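PDB 6JXG: beta-glucosidase, which probably hydrolyses terminal, non-reducing beta-D-glucosyl residues with release of beta-D-glucose, as a secreted family 3 glycoside hydrolase of cellulose breakdown. Local coordinates for residues I158-E163 with S200-N205; Y208-N213 with W233-T238; Q162-D167 with T542-G547. All blocks are in the same frame, centred on the assembly; numbering follows the deposited sequence.

Contacts 1 and 2 both lie within the N-terminal, TIM-barrel-like part of the enzyme, where loops that follow consecutive parallel strands meet. Contact 1 is buried, and there a single asparagine amide satisfies backbone carbonyls. Contact 2, about 11 Å away between centres, is partly buried and mixes a ring stack with a carboxylate gripping backbone N-H groups just before a helix. Contact 3 is a surface contact and joins this part to the C-terminal domain through a glutamine amide and a water. Contacts 1 and 3 share Gln-162 and Glu-163, so one long loop reaches both neighbours, while Tyr-208 of contact 2 touches Asp-167 of contact 3.

Contact 1 (I158-E163 with S200-N205); sequences IGNEQE and SYNKFN. With NAG (2-acetamido-2-deoxy-beta-D-glucopyranose), chain D.
Asn-202 reaches across from 200-205 to grip the backbone of 158-163. Its CB packs against the O of Arg-166, and CG then stands between the backbone N and the carbonyl carbon (chi1 53°), the crowded position, which lifts the amide toward the opposite loop. At the tip, OD1 accepts the hydroxyl of Ser-200, OG to OD1 2.7 Å, from above the carbonyl plane, and also lies 3.1 Å from CB of Asn-160. ND2 is held twice. One N-H runs nearly straight (167°) to O of Ile-158 at 3.0 Å, within the planes of both the amide and that carbonyl; the other bends back to O of Lys-203, also 3.0 Å from ND2. An asparagine suits this buried spot because one short amide both donates and accepts, and the three bonds fix its rotation. An alanine here, lacking both ND2 and OD1, would probably loosen the hold between the loops and leave the Ile-158 carbonyl and the Ser-200 hydroxyl poorly satisfied. Gly-159 has positive phi, and a CB on it would point toward ND2. Beside this polar knot, CG2 of Ile-158 meets CD2 of Phe-204 at 4.0 Å, and the other end of that ring, CE1, turns its edge to C7 of the sugar borne by Asn-205. The two segments continue the adjacent parallel strands 151-157 and 196-199; helix 175-182 packs on Ile-158 through Phe-178 and Tyr-182, while strand 203-204 runs between 170-171 and 207-208.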
loop_
_atom_site.group_PDB
_atom_site.type_symbol
_atom_site.label_atom_id
_atom_site.label_comp_id
_atom_site.label_asym_id
_atom_site.label_seq_id
_atom_site.Cartn_x
_atom_site.Cartn_y
_atom_site.Cartn_z
ATOM N N ILE A 158 -11.344 -5.630 -8.293
ATOM C CA ILE A 158 -10.184 -6.377 -7.906
ATOM C C ILE A 158 -9.496 -6.805 -9.246
ATOM O O ILE A 158 -10.128 -6.796 -10.317
ATOM C CB ILE A 158 -10.612 -7.636 -7.044
ATOM C CG1 ILE A 158 -9.396 -8.247 -6.335
ATOM C CG2 ILE A 158 -11.387 -8.635 -7.916
ATOM C CD1 ILE A 158 -9.693 -9.175 -5.160
ATOM N N GLY A 159 -8.252 -7.276 -9.171
ATOM C CA GLY A 159 -7.506 -7.693 -10.362
ATOM C C GLY A 159 -7.006 -6.586 -11.250
ATOM O O GLY A 159 -6.673 -6.843 -12.408
ATOM N N ASN A 160 -6.911 -5.346 -10.736
ATOM C CA ASN A 160 -6.334 -4.211 -11.520
ATOM C C ASN A 160 -4.840 -4.166 -11.245
ATOM O O ASN A 160 -4.323 -3.314 -10.541
ATOM C CB ASN A 160 -7.057 -2.954 -11.118
ATOM C CG ASN A 160 -6.540 -1.706 -11.774
ATOM O OD1 ASN A 160 -5.958 -1.742 -12.893
ATOM N ND2 ASN A 160 -6.784 -0.597 -11.124
ATOM N N GLU A 161 -4.154 -5.171 -11.769
ATOM C CA GLU A 161 -2.731 -5.404 -11.483
ATOM C C GLU A 161 -1.818 -4.715 -12.508
ATOM O O GLU A 161 -0.621 -4.886 -12.432
ATOM C CB GLU A 161 -2.468 -6.905 -11.328
ATOM C CG GLU A 161 -3.193 -7.504 -10.108
ATOM C CD GLU A 161 -2.541 -7.074 -8.779
ATOM O OE1 GLU A 161 -1.293 -6.788 -8.823
ATOM O OE2 GLU A 161 -3.280 -7.043 -7.711
ATOM N N GLN A 162 -2.397 -4.047 -13.508
ATOM C CA GLN A 162 -1.610 -3.191 -14.433
ATOM C C GLN A 162 -2.431 -2.018 -14.919
ATOM O O GLN A 162 -3.653 -2.095 -15.017
ATOM C CB GLN A 162 -1.062 -3.978 -15.632
ATOM C CG GLN A 162 -2.188 -4.570 -16.521
ATOM C CD GLN A 162 -1.596 -5.357 -17.690
ATOM O OE1 GLN A 162 -0.818 -6.303 -17.475
ATOM N NE2 GLN A 162 -1.871 -4.909 -18.899
ATOM N N GLU A 163 -1.736 -0.932 -15.279
ATOM C CA GLU A 163 -2.379 0.274 -15.779
ATOM C C GLU A 163 -2.664 0.202 -17.294
ATOM O O GLU A 163 -3.649 0.750 -17.789
ATOM C CB GLU A 163 -1.508 1.494 -15.507
ATOM C CG GLU A 163 -1.442 1.780 -14.016
ATOM C CD GLU A 163 -2.828 1.973 -13.471
ATOM O OE1 GLU A 163 -3.428 3.064 -13.692
ATOM O OE2 GLU A 163 -3.365 0.999 -12.861
ATOM N N SER A 200 -13.190 -1.795 -9.423
ATOM C CA SER A 200 -12.112 -1.400 -10.325
ATOM C C SER A 200 -12.507 -1.111 -11.739
ATOM O O SER A 200 -13.564 -1.453 -12.164
ATOM C CB SER A 200 -10.992 -2.445 -10.290
ATOM O OG SER A 200 -11.495 -3.674 -10.764
ATOM N N TYR A 201 -11.580 -0.538 -12.537
ATOM C CA TYR A 201 -11.860 -0.285 -13.947
ATOM C C TYR A 201 -11.856 -1.537 -14.877
ATOM O O TYR A 201 -12.464 -1.496 -15.950
ATOM C CB TYR A 201 -10.814 0.646 -14.533
ATOM C CG TYR A 201 -10.963 2.074 -14.155
ATOM C CD1 TYR A 201 -12.102 2.769 -14.551
ATOM C CD2 TYR A 201 -9.974 2.740 -13.442
ATOM C CE1 TYR A 201 -12.245 4.127 -14.259
ATOM C CE2 TYR A 201 -10.097 4.097 -13.141
ATOM C CZ TYR A 201 -11.220 4.796 -13.537
ATOM O OH TYR A 201 -11.415 6.130 -13.267
ATOM N N ASN A 202 -11.175 -2.618 -14.471
ATOM C CA ASN A 202 -10.920 -3.692 -15.390
ATOM C C ASN A 202 -12.099 -4.641 -15.397
ATOM O O ASN A 202 -12.938 -4.603 -14.504
ATOM C CB ASN A 202 -9.640 -4.449 -14.986
ATOM C CG ASN A 202 -9.707 -4.887 -13.499
ATOM O OD1 ASN A 202 -9.567 -4.075 -12.587
ATOM N ND2 ASN A 202 -10.020 -6.148 -13.275
ATOM N N LYS A 203 -12.163 -5.512 -16.417
ATOM C CA LYS A 203 -13.096 -6.619 -16.359
ATOM C C LYS A 203 -12.492 -7.673 -15.440
ATOM O O LYS A 203 -11.266 -7.827 -15.378
ATOM C CB LYS A 203 -13.408 -7.231 -17.752
ATOM C CG LYS A 203 -13.836 -6.198 -18.728
ATOM C CD LYS A 203 -14.082 -6.723 -20.110
ATOM C CE LYS A 203 -14.657 -5.607 -20.964
ATOM N NZ LYS A 203 -14.675 -6.118 -22.333
ATOM N N PHE A 204 -13.354 -8.369 -14.746
ATOM C CA PHE A 204 -13.009 -9.602 -14.051
ATOM C C PHE A 204 -13.832 -10.768 -14.660
ATOM O O PHE A 204 -15.043 -10.725 -14.668
ATOM C CB PHE A 204 -13.316 -9.502 -12.536
ATOM C CG PHE A 204 -12.874 -10.703 -11.779
ATOM C CD1 PHE A 204 -13.701 -11.796 -11.654
ATOM C CD2 PHE A 204 -11.605 -10.762 -11.251
ATOM C CE1 PHE A 204 -13.280 -12.928 -11.000
ATOM C CE2 PHE A 204 -11.163 -11.912 -10.625
ATOM C CZ PHE A 204 -11.996 -12.979 -10.510
ATOM N N ASN A 205 -13.173 -11.831 -15.099
ATOM C CA ASN A 205 -13.871 -12.962 -15.737
ATOM C C ASN A 205 -14.808 -12.447 -16.799
ATOM O O ASN A 205 -15.918 -12.972 -16.971
ATOM C CB ASN A 205 -14.596 -13.842 -14.723
ATOM C CG ASN A 205 -13.661 -14.869 -14.065
ATOM O OD1 ASN A 205 -12.436 -14.806 -14.193
ATOM N ND2 ASN A 205 -14.238 -15.755 -13.326
HETATM C C1 NAG D . -13.547 -16.809 -12.664
HETATM C C2 NAG D . -14.435 -17.279 -11.511
HETATM C C3 NAG D . -13.829 -18.581 -11.031
HETATM C C4 NAG D . -13.847 -19.527 -12.202
HETATM C C5 NAG D . -12.710 -18.965 -13.038
HETATM C C6 NAG D . -12.262 -19.989 -14.058
HETATM C C7 NAG D . -15.724 -15.649 -10.080
HETATM C C8 NAG D . -16.836 -15.446 -11.030
HETATM N N2 NAG D . -14.642 -16.434 -10.335
HETATM O O3 NAG D . -14.622 -19.090 -10.008
HETATM O O4 NAG D . -13.745 -20.822 -11.751
HETATM O O5 NAG D . -13.390 -17.841 -13.628
HETATM O O6 NAG D . -13.411 -20.085 -14.872
HETATM O O7 NAG D . -15.805 -14.962 -9.045
#

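Contact 2 (Y208-N213 with W233-T238); sequences YACENN and WAAQHT
The rings of Tyr-208 and His-237 lie almost parallel, their planes 7° apart and their centroids separated by 3.6 Å, in an offset stack. NE2 of the imidazole sits over the phenol face, closest to CG of Tyr-208 at 3.3 Å, and in return CD1 of Tyr-208 lies over the imidazole. The two side chains nevertheless cross at about a right angle, so flat faces overlap although the chains arrive from different directions. Tyrosine suits the position because its face is apolar while its OH can travel on to a polar partner, the O of Asp-167.

Glu-211 is turned the other way: its carboxylate stands at 84° to the imidazole plane. A bend at chi2 (-80°) brings the group to the two N-H groups just ahead of helix 239-245. There OE2 accepts His-237 N at 2.7 Å and Thr-238 N at 2.8 Å, both from above the carboxylate plane. OE1 uses its syn lone pair for the hydroxyl of Thr-238, OG1 to OE1 2.5 Å. With two oxygens, a glutamate can thus serve two backbone N-H groups and a hydroxyl at once; these donors and the nearby helix N-terminus probably favour its ionised form.

Separately, SG of Cys-210 rests 3.9 Å from CB of Ala-235, and one water accepts from Cys-210 N and donates to Ala-235 O.

Thr-238, a residue type well suited to an N-cap, precedes helix 239-245, which follows strand 228-231; its OG1 also makes a weak bond to Gly-241 N. Cys-210 is tied by a disulfide to Cys-199 at the end of strand 196-199, and Asn-212 caps the turn entering helix 214-222, so the contact joins two successive strand-to-helix connections of the barrel.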
loop_
_atom_site.group_PDB
_atom_site.type_symbol
_atom_site.label_atom_id
_atom_site.label_comp_id
_atom_site.label_asym_id
_atom_site.label_seq_id
_atom_site.Cartn_x
_atom_site.Cartn_y
_atom_site.Cartn_z
ATOM N N TYR A 208 -16.947 -6.193 -16.467
ATOM C CA TYR A 208 -16.442 -5.017 -15.690
ATOM C C TYR A 208 -16.749 -5.205 -14.209
ATOM O O TYR A 208 -17.889 -5.569 -13.830
ATOM C CB TYR A 208 -17.096 -3.728 -16.203
ATOM C CG TYR A 208 -16.460 -3.217 -17.457
ATOM C CD1 TYR A 208 -17.147 -3.169 -18.671
ATOM C CD2 TYR A 208 -15.108 -2.871 -17.432
ATOM C CE1 TYR A 208 -16.485 -2.709 -19.821
ATOM C CE2 TYR A 208 -14.448 -2.433 -18.560
ATOM C CZ TYR A 208 -15.130 -2.380 -19.758
ATOM O OH TYR A 208 -14.428 -1.883 -20.852
ATOM N N ALA A 209 -15.754 -4.934 -13.370
ATOM C CA ALA A 209 -15.866 -5.123 -11.931
ATOM C C ALA A 209 -17.089 -4.431 -11.322
ATOM O O ALA A 209 -17.806 -5.018 -10.503
ATOM C CB ALA A 209 -14.581 -4.678 -11.257
ATOM N N CYS A 210 -17.397 -3.213 -11.768
ATOM C CA CYS A 210 -18.559 -2.460 -11.226
ATOM C C CYS A 210 -19.918 -2.929 -11.794
ATOM O O CYS A 210 -21.008 -2.445 -11.362
ATOM C CB CYS A 210 -18.319 -0.954 -11.422
ATOM S SG CYS A 210 -16.882 -0.371 -10.389
ATOM N N GLU A 211 -19.869 -3.919 -12.681
ATOM C CA GLU A 211 -21.043 -4.559 -13.308
ATOM C C GLU A 211 -21.127 -6.013 -13.013
ATOM O O GLU A 211 -21.938 -6.727 -13.542
ATOM C CB GLU A 211 -20.900 -4.418 -14.783
ATOM C CG GLU A 211 -20.761 -3.008 -15.311
ATOM C CD GLU A 211 -22.080 -2.215 -15.431
ATOM O OE1 GLU A 211 -23.168 -2.787 -15.796
ATOM O OE2 GLU A 211 -22.062 -0.994 -15.158
ATOM N N ASN A 212 -20.259 -6.485 -12.129
ATOM C CA ASN A 212 -20.041 -7.908 -11.879
ATOM C C ASN A 212 -20.692 -8.312 -10.599
ATOM O O ASN A 212 -20.392 -7.779 -9.513
ATOM C CB ASN A 212 -18.498 -8.180 -11.780
ATOM C CG ASN A 212 -18.163 -9.633 -11.840
ATOM O OD1 ASN A 212 -18.752 -10.482 -11.094
ATOM N ND2 ASN A 212 -17.292 -9.979 -12.769
ATOM N N ASN A 213 -21.531 -9.355 -10.677
ATOM C CA ASN A 213 -22.271 -9.784 -9.522
ATOM C C ASN A 213 -21.388 -10.241 -8.363
ATOM O O ASN A 213 -21.909 -10.452 -7.307
ATOM C CB ASN A 213 -23.232 -10.949 -9.856
ATOM C CG ASN A 213 -24.427 -10.506 -10.700
ATOM O OD1 ASN A 213 -24.648 -9.348 -11.012
ATOM N ND2 ASN A 213 -25.190 -11.469 -11.104
ATOM N N TRP A 233 -13.780 5.980 -10.841
ATOM C CA TRP A 233 -14.341 7.156 -11.435
ATOM C C TRP A 233 -14.687 6.873 -12.889
ATOM O O TRP A 233 -13.838 6.677 -13.744
ATOM C CB TRP A 233 -13.484 8.376 -11.237
ATOM C CG TRP A 233 -13.869 9.252 -10.069
ATOM C CD1 TRP A 233 -13.904 10.599 -10.095
ATOM C CD2 TRP A 233 -14.180 8.874 -8.697
ATOM N NE1 TRP A 233 -14.259 11.104 -8.873
ATOM C CE2 TRP A 233 -14.428 10.073 -7.988
ATOM C CE3 TRP A 233 -14.252 7.657 -8.000
ATOM C CZ2 TRP A 233 -14.770 10.094 -6.635
ATOM C CZ3 TRP A 233 -14.587 7.671 -6.665
ATOM C CH2 TRP A 233 -14.838 8.897 -5.979
ATOM N N ALA A 234 -16.002 6.910 -13.124
ATOM C CA ALA A 234 -16.624 6.556 -14.406
ATOM C C ALA A 234 -16.387 5.078 -14.765
ATOM O O ALA A 234 -16.237 4.741 -15.953
ATOM C CB ALA A 234 -16.177 7.484 -15.533
ATOM N N ALA A 235 -16.329 4.209 -13.752
ATOM C CA ALA A 235 -16.131 2.756 -13.978
ATOM C C ALA A 235 -17.506 2.075 -14.082
ATOM O O ALA A 235 -17.600 0.876 -14.343
ATOM C CB ALA A 235 -15.260 2.107 -12.886
ATOM N N GLN A 236 -18.606 2.848 -13.918
ATOM C CA GLN A 236 -19.959 2.294 -14.089
ATOM C C GLN A 236 -20.239 2.304 -15.619
ATOM O O GLN A 236 -19.897 3.278 -16.286
ATOM C CB GLN A 236 -21.028 3.146 -13.396
ATOM C CG GLN A 236 -22.468 2.766 -13.638
ATOM C CD GLN A 236 -23.450 3.710 -12.948
ATOM O OE1 GLN A 236 -24.380 3.276 -12.250
ATOM N NE2 GLN A 236 -23.244 4.985 -13.141
ATOM N N HIS A 237 -20.867 1.259 -16.138
ATOM C CA HIS A 237 -21.122 1.119 -17.572
ATOM C C HIS A 237 -22.576 1.110 -17.922
ATOM O O HIS A 237 -22.915 1.530 -19.024
ATOM C CB HIS A 237 -20.498 -0.180 -18.146
ATOM C CG HIS A 237 -19.025 -0.129 -18.086
ATOM N ND1 HIS A 237 -18.266 0.362 -19.114
ATOM C CD2 HIS A 237 -18.190 -0.268 -17.029
ATOM C CE1 HIS A 237 -17.000 0.429 -18.734
ATOM N NE2 HIS A 237 -16.936 0.068 -17.466
ATOM N N THR A 238 -23.420 0.540 -17.077
ATOM C CA THR A 238 -24.862 0.487 -17.352
ATOM C C THR A 238 -25.688 0.879 -16.147
ATOM O O THR A 238 -25.240 0.753 -15.014
ATOM C CB THR A 238 -25.287 -0.953 -17.776
ATOM O OG1 THR A 238 -25.338 -1.843 -16.659
ATOM C CG2 THR A 238 -24.315 -1.507 -18.805
HETATM O O HOH W 1 -15.969 -1.488 -13.790
#

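Contact 3 (Q162-D167 with T542-G547); sequences QETNRD and TAIVPG
The loop after strand 151-157 of the barrel meets a loop of the C-terminal domain here, at the seam between the two large domains. Gln-162 carries the polar part of this contact; nearby, Arg-166 adds a salt bridge to Glu-442. CG of Gln-162 takes the crowded position between the backbone N and the carbonyl carbon, and the chain then runs extended to the backbone of Val-545. OE1 accepts the N-H of Val-545 on a lone pair, N to OE1 3.0 Å and almost straight at 174°, while NE2 donates to a lone pair of O of Val-545 at 2.9 Å. The other N-H of NE2 goes to O of Thr-164, 3.0 Å away, so three bonds fix the rotation of the amide. Glutamine suits this task, its amide offering a peptide group's donor and acceptor.

Alongside, CD1 of Ile-544 packs on CB of Gln-162 at 3.7 Å, and CG2 of Ile-544 touches Thr-164 OG1, whose hydroxyl is hydrogen-bonded to Asp-453. A water bridges the two loops: it accepts from Asn-165 ND2 and donates to O of Val-545 and O of Gly-547. Asn-165 has positive phi, which asparagine tolerates well, at the third position of the type II beta turn 163-166. The arrangement is a side-chain amide standing in for a peptide group across the interface of the two family 3 domains.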
loop_
_atom_site.group_PDB
_atom_site.type_symbol
_atom_site.label_atom_id
_atom_site.label_comp_id
_atom_site.label_asym_id
_atom_site.label_seq_id
_atom_site.Cartn_x
_atom_site.Cartn_y
_atom_site.Cartn_z
ATOM N N GLN A 162 -2.397 -4.047 -13.508
ATOM C CA GLN A 162 -1.610 -3.191 -14.433
ATOM C C GLN A 162 -2.431 -2.018 -14.919
ATOM O O GLN A 162 -3.653 -2.095 -15.017
ATOM C CB GLN A 162 -1.062 -3.978 -15.632
ATOM C CG GLN A 162 -2.188 -4.570 -16.521
ATOM C CD GLN A 162 -1.596 -5.357 -17.690
ATOM O OE1 GLN A 162 -0.818 -6.303 -17.475
ATOM N NE2 GLN A 162 -1.871 -4.909 -18.899
ATOM N N GLU A 163 -1.736 -0.932 -15.279
ATOM C CA GLU A 163 -2.379 0.274 -15.779
ATOM C C GLU A 163 -2.664 0.202 -17.294
ATOM O O GLU A 163 -3.649 0.750 -17.789
ATOM C CB GLU A 163 -1.508 1.494 -15.507
ATOM C CG GLU A 163 -1.442 1.780 -14.016
ATOM C CD GLU A 163 -2.828 1.973 -13.471
ATOM O OE1 GLU A 163 -3.428 3.064 -13.692
ATOM O OE2 GLU A 163 -3.365 0.999 -12.861
ATOM N N THR A 164 -1.799 -0.515 -18.000
ATOM C CA THR A 164 -1.975 -0.754 -19.421
ATOM C C THR A 164 -3.323 -1.433 -19.726
ATOM O O THR A 164 -3.659 -2.556 -19.234
ATOM C CB THR A 164 -0.801 -1.566 -19.984
ATOM O OG1 THR A 164 0.442 -0.863 -19.766
ATOM C CG2 THR A 164 -0.982 -1.779 -21.538
ATOM N N ASN A 165 -4.141 -0.730 -20.503
ATOM C CA ASN A 165 -5.493 -1.170 -20.887
ATOM C C ASN A 165 -6.379 -1.486 -19.701
ATOM O O ASN A 165 -7.220 -2.324 -19.777
ATOM C CB ASN A 165 -5.465 -2.455 -21.780
ATOM C CG ASN A 165 -4.620 -2.281 -23.039
ATOM O OD1 ASN A 165 -4.584 -1.239 -23.611
ATOM N ND2 ASN A 165 -3.907 -3.301 -23.415
ATOM N N ARG A 166 -6.170 -0.815 -18.594
ATOM C CA ARG A 166 -6.888 -1.125 -17.418
ATOM C C ARG A 166 -8.385 -1.006 -17.557
ATOM O O ARG A 166 -9.068 -1.645 -16.778
ATOM C CB ARG A 166 -6.464 -0.238 -16.237
ATOM C CG ARG A 166 -6.822 1.244 -16.428
ATOM C CD ARG A 166 -6.300 2.106 -15.278
ATOM N NE ARG A 166 -6.641 3.486 -15.529
ATOM C CZ ARG A 166 -6.768 4.405 -14.575
ATOM N NH1 ARG A 166 -6.587 4.061 -13.333
ATOM N NH2 ARG A 166 -7.098 5.655 -14.884
ATOM N N ASP A 167 -8.892 -0.218 -18.491
ATOM C CA ASP A 167 -10.333 -0.059 -18.581
ATOM C C ASP A 167 -10.923 -0.860 -19.701
ATOM O O ASP A 167 -12.112 -0.685 -20.034
ATOM C CB ASP A 167 -10.742 1.388 -18.688
ATOM C CG ASP A 167 -10.225 2.056 -19.903
ATOM O OD1 ASP A 167 -10.539 3.216 -19.987
ATOM O OD2 ASP A 167 -9.461 1.503 -20.708
ATOM N N THR A 542 6.273 -12.870 -14.189
ATOM C CA THR A 542 5.110 -12.008 -14.531
ATOM C C THR A 542 5.622 -10.821 -15.292
ATOM O O THR A 542 6.808 -10.430 -15.187
ATOM C CB THR A 542 4.392 -11.483 -13.322
ATOM O OG1 THR A 542 5.335 -10.870 -12.421
ATOM C CG2 THR A 542 3.705 -12.571 -12.596
ATOM N N ALA A 543 4.702 -10.224 -16.039
ATOM C CA ALA A 543 4.992 -9.054 -16.862
ATOM C C ALA A 543 3.661 -8.370 -17.268
ATOM O O ALA A 543 2.559 -8.960 -17.162
ATOM C CB ALA A 543 5.770 -9.530 -18.089
ATOM N N ILE A 544 3.778 -7.146 -17.732
ATOM C CA ILE A 544 2.661 -6.400 -18.316
ATOM C C ILE A 544 2.175 -7.129 -19.558
ATOM O O ILE A 544 2.950 -7.401 -20.469
ATOM C CB ILE A 544 3.067 -4.975 -18.680
ATOM C CG1 ILE A 544 3.609 -4.217 -17.424
ATOM C CG2 ILE A 544 1.908 -4.235 -19.341
ATOM C CD1 ILE A 544 2.574 -3.979 -16.312
ATOM N N VAL A 545 0.903 -7.421 -19.602
ATOM C CA VAL A 545 0.306 -8.191 -20.701
ATOM C C VAL A 545 -0.371 -7.242 -21.724
ATOM O O VAL A 545 -0.878 -6.174 -21.350
ATOM C CB VAL A 545 -0.661 -9.080 -19.934
ATOM C CG1 VAL A 545 -2.119 -8.769 -19.967
ATOM C CG2 VAL A 545 -0.142 -10.384 -19.471
ATOM N N PRO A 546 -0.442 -7.643 -23.009
ATOM C CA PRO A 546 -1.080 -6.761 -24.007
ATOM C C PRO A 546 -2.556 -6.985 -24.198
ATOM O O PRO A 546 -3.155 -6.310 -25.033
ATOM C CB PRO A 546 -0.368 -7.143 -25.345
ATOM C CG PRO A 546 0.070 -8.551 -25.122
ATOM C CD PRO A 546 0.266 -8.776 -23.626
ATOM N N GLY A 547 -3.163 -7.931 -23.502
ATOM C CA GLY A 547 -4.574 -8.289 -23.722
ATOM C C GLY A 547 -5.185 -8.696 -22.370
ATOM O O GLY A 547 -5.031 -7.958 -21.363
HETATM O O HOH W 2 -3.849 -5.606 -21.556
#